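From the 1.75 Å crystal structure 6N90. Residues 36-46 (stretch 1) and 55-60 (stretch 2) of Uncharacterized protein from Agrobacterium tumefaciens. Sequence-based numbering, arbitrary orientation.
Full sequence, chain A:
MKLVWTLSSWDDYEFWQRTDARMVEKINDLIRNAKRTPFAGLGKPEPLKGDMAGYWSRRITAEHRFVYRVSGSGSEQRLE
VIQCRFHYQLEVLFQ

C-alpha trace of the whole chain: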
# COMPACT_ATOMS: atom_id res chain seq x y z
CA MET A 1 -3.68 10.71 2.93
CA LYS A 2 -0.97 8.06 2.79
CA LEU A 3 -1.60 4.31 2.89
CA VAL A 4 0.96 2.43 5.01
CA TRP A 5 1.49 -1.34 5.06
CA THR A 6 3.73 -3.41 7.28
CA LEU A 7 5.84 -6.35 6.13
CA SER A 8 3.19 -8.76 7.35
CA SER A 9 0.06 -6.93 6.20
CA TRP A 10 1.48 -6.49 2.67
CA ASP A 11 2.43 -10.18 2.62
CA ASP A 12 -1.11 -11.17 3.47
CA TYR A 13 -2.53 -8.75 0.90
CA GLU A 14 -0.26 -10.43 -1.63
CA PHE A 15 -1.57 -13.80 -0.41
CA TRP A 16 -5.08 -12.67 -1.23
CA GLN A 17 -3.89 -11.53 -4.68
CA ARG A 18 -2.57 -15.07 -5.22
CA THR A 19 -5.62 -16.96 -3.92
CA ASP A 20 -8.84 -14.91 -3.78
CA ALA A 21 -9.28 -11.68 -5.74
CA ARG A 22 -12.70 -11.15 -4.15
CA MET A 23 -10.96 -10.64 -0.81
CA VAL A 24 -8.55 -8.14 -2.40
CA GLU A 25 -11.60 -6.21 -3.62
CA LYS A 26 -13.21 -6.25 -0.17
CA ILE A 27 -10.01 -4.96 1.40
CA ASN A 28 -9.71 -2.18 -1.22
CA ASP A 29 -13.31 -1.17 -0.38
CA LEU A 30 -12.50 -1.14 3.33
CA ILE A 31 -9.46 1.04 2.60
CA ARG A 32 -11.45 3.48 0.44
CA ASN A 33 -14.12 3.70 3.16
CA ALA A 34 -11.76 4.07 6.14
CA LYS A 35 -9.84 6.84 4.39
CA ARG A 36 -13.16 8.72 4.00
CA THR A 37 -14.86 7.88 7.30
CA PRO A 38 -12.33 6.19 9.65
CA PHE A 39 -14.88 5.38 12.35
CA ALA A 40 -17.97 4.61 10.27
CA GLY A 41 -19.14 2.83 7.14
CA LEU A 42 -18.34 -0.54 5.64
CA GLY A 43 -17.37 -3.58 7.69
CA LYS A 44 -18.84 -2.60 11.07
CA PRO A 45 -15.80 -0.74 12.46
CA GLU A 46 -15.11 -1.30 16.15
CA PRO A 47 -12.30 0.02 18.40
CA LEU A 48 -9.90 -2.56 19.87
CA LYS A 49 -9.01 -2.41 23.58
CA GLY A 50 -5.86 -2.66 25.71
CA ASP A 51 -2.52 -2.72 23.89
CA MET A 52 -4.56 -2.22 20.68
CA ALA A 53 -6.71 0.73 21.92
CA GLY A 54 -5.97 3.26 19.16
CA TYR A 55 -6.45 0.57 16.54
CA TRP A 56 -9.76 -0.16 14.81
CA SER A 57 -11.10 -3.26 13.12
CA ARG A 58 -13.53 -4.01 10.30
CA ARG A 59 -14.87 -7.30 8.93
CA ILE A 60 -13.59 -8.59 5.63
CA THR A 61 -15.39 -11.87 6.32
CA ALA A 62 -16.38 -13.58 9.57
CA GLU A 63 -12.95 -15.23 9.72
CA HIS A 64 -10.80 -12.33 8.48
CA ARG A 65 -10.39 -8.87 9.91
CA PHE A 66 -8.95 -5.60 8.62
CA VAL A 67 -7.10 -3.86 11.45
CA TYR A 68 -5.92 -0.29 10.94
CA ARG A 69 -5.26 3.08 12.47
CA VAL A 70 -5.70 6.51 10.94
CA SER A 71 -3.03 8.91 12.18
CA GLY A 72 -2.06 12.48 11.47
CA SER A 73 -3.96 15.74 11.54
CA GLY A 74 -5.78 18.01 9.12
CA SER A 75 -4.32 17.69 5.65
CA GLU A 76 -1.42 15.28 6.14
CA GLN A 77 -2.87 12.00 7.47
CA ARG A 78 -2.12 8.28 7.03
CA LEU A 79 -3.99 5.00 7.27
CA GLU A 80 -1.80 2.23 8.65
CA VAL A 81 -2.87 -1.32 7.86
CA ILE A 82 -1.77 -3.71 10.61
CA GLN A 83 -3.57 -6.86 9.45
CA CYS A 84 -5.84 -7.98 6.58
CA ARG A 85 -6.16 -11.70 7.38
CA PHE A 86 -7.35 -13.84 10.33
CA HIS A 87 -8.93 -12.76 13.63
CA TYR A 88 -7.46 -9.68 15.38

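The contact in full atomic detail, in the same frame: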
# COMPACT_ATOMS: atom_id res chain seq x y z
N ARG A 36 -12.08 7.72 3.99
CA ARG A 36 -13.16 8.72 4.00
C ARG A 36 -13.75 8.94 5.41
O ARG A 36 -13.78 10.06 5.92
CB ARG A 36 -14.29 8.32 3.05
CG ARG A 36 -14.00 8.57 1.58
CD ARG A 36 -15.19 8.17 0.72
NE ARG A 36 -15.46 6.73 0.83
CZ ARG A 36 -15.63 5.91 -0.20
NH1 ARG A 36 -15.56 6.37 -1.44
NH2 ARG A 36 -15.87 4.62 0.02
N THR A 37 -14.23 7.86 6.00
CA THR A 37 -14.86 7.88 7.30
C THR A 37 -14.20 6.83 8.21
O THR A 37 -14.70 5.73 8.31
CB THR A 37 -16.38 7.58 7.19
OG1 THR A 37 -16.59 6.35 6.49
CG2 THR A 37 -17.08 8.70 6.43
N PRO A 38 -13.09 7.18 8.86
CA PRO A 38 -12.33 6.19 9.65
C PRO A 38 -13.16 5.41 10.67
O PRO A 38 -12.87 4.24 10.91
CB PRO A 38 -11.29 7.04 10.36
CG PRO A 38 -11.11 8.21 9.50
CD PRO A 38 -12.42 8.49 8.83
N PHE A 39 -14.18 6.02 11.25
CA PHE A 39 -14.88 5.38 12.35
C PHE A 39 -16.27 4.88 11.97
O PHE A 39 -16.99 4.35 12.81
CB PHE A 39 -15.00 6.34 13.53
CG PHE A 39 -13.70 6.97 13.92
CD1 PHE A 39 -12.59 6.19 14.18
CD2 PHE A 39 -13.58 8.35 13.99
CE1 PHE A 39 -11.38 6.78 14.53
CE2 PHE A 39 -12.38 8.94 14.34
CZ PHE A 39 -11.28 8.16 14.60
N ALA A 40 -16.65 5.04 10.70
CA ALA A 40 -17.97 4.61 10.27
C ALA A 40 -17.92 3.96 8.90
O ALA A 40 -16.89 3.93 8.25
CB ALA A 40 -18.94 5.79 10.26
N GLY A 41 -19.05 3.43 8.46
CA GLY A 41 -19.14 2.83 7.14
C GLY A 41 -18.94 1.33 7.11
O GLY A 41 -19.24 0.62 8.07
N LEU A 42 -18.41 0.87 5.99
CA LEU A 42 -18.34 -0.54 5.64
C LEU A 42 -17.58 -1.40 6.66
O LEU A 42 -16.57 -0.99 7.20
CB LEU A 42 -17.70 -0.68 4.25
CG LEU A 42 -17.76 -2.06 3.61
CD1 LEU A 42 -19.19 -2.39 3.24
CD2 LEU A 42 -16.86 -2.11 2.39
N GLY A 43 -18.10 -2.60 6.92
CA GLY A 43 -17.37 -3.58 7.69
C GLY A 43 -17.55 -3.52 9.20
O GLY A 43 -16.82 -4.17 9.94
N LYS A 44 -18.54 -2.76 9.65
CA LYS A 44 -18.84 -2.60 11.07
C LYS A 44 -17.61 -2.29 11.93
O LYS A 44 -17.24 -3.09 12.79
CB LYS A 44 -19.55 -3.84 11.62
CG LYS A 44 -20.93 -4.09 11.03
N PRO A 45 -16.99 -1.13 11.70
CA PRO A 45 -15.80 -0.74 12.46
C PRO A 45 -16.03 -0.71 13.96
O PRO A 45 -17.03 -0.17 14.45
CB PRO A 45 -15.47 0.65 11.92
CG PRO A 45 -16.71 1.12 11.26
CD PRO A 45 -17.39 -0.09 10.73
N GLU A 46 -15.07 -1.26 14.70
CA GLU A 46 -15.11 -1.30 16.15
C GLU A 46 -13.71 -1.09 16.71
O GLU A 46 -12.74 -1.65 16.20
CB GLU A 46 -15.68 -2.63 16.64
CG GLU A 46 -14.68 -3.78 16.62
CD GLU A 46 -15.27 -5.07 17.16
OE1 GLU A 46 -15.47 -5.17 18.39
OE2 GLU A 46 -15.53 -5.98 16.35
N TYR A 55 -6.22 1.28 17.79
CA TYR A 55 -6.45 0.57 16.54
C TYR A 55 -7.93 0.25 16.39
O TYR A 55 -8.66 0.14 17.38
CB TYR A 55 -5.57 -0.69 16.50
CG TYR A 55 -4.09 -0.36 16.41
CD1 TYR A 55 -3.35 -0.01 17.55
CD2 TYR A 55 -3.44 -0.36 15.19
CE1 TYR A 55 -2.00 0.30 17.46
CE2 TYR A 55 -2.09 -0.05 15.09
CZ TYR A 55 -1.38 0.27 16.22
OH TYR A 55 -0.04 0.57 16.10
N TRP A 56 -8.38 0.16 15.14
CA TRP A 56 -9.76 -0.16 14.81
C TRP A 56 -9.79 -1.41 13.94
O TRP A 56 -8.79 -1.75 13.30
CB TRP A 56 -10.42 1.00 14.08
CG TRP A 56 -10.84 2.06 15.01
CD1 TRP A 56 -10.03 2.92 15.69
CD2 TRP A 56 -12.18 2.40 15.36
NE1 TRP A 56 -10.79 3.77 16.46
CE2 TRP A 56 -12.12 3.46 16.27
CE3 TRP A 56 -13.42 1.88 15.00
CZ2 TRP A 56 -13.27 4.04 16.82
CZ3 TRP A 56 -14.57 2.45 15.55
CH2 TRP A 56 -14.48 3.52 16.44
N SER A 57 -10.93 -2.06 13.91
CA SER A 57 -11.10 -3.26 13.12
C SER A 57 -12.39 -3.31 12.32
O SER A 57 -13.39 -2.86 12.80
CB SER A 57 -11.03 -4.46 14.05
OG SER A 57 -11.24 -5.65 13.39
N ARG A 58 -12.34 -3.78 11.09
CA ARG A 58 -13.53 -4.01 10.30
C ARG A 58 -13.53 -5.45 9.76
O ARG A 58 -12.47 -6.06 9.58
CB ARG A 58 -13.63 -3.02 9.14
CG ARG A 58 -13.76 -1.58 9.55
CD ARG A 58 -13.52 -0.66 8.33
NE ARG A 58 -13.48 0.74 8.72
CZ ARG A 58 -14.33 1.66 8.27
NH1 ARG A 58 -15.29 1.32 7.39
NH2 ARG A 58 -14.20 2.92 8.67
N ARG A 59 -14.72 -5.97 9.50
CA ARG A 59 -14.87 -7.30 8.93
C ARG A 59 -14.58 -7.33 7.44
O ARG A 59 -15.17 -6.60 6.66
CB ARG A 59 -16.29 -7.81 9.17
CG ARG A 59 -16.58 -8.21 10.59
CD ARG A 59 -17.09 -9.64 10.65
NE ARG A 59 -18.35 -9.82 9.94
CZ ARG A 59 -19.18 -10.83 10.16
NH1 ARG A 59 -18.87 -11.74 11.09
NH2 ARG A 59 -20.31 -10.94 9.48
N ILE A 60 -13.68 -8.22 7.03
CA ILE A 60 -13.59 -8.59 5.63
C ILE A 60 -14.59 -9.72 5.41
O ILE A 60 -15.47 -9.64 4.56
CB ILE A 60 -12.18 -9.03 5.24
CG1 ILE A 60 -11.14 -8.03 5.75
CG2 ILE A 60 -12.03 -9.24 3.73
CD1 ILE A 60 -9.69 -8.55 5.53

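Stretch 1 leaves a helix at Thr37 and winds as an irregular loop around the side chain of Arg58, then runs antiparallel to the strand of stretch 2. The loop carries no negative charge to meet this arginine; it offers backbone carbonyls instead, which suit a guanidinium because its N-H groups point outward in one plane.

Thr37 opens a type I turn that ends at Ala40, whose N donates to Thr37 O at 3.2 Å. The turn gathers carbonyls around one nitrogen: Arg58 NH2 bonds to Thr37 O and to Ala40 O, each at 2.9 Å, and weakly to Pro38 O, also at 2.9 Å. Pro38, with phi near -53°, fits the second position of such a turn. Phe39 turns its ring to the indole of Trp56, CD1 lying 3.5 Å from Trp56 CE2 over one face of the indole; the two planes meet obliquely, at 42°.

Gly41 begins a type II turn ending at Lys44. Its positive phi would jam a CB against the preceding carbonyl. Leu42 contributes its backbone, its O accepting from Arg58 NH1 at 2.6 Å. At Gly43, the third position of the turn, glycine is doubly apt: phi is again positive, and a CB would lie 2.9 Å from Arg58 CB. The chains can therefore draw close, and Gly43 O accepts from Arg59 N at 2.8 Å.

Pro45 packs its CB 3.9 Å from Trp56 CE3 and also covers one face of the Arg58 guanidinium, leaving the edge free for the carbonyls. Lacking an N-H, it still makes a CA-H...O contact, its CA 3.2 Å from Ser57 O. Glu46 completes the pairing as a hydrogen-bonded antiparallel bridge: Glu46 N lies 3.0 Å from Ser57 O, and Ser57 N 2.9 Å from Glu46 O. Their side chains share a face of the sheet, where the small serine is buried.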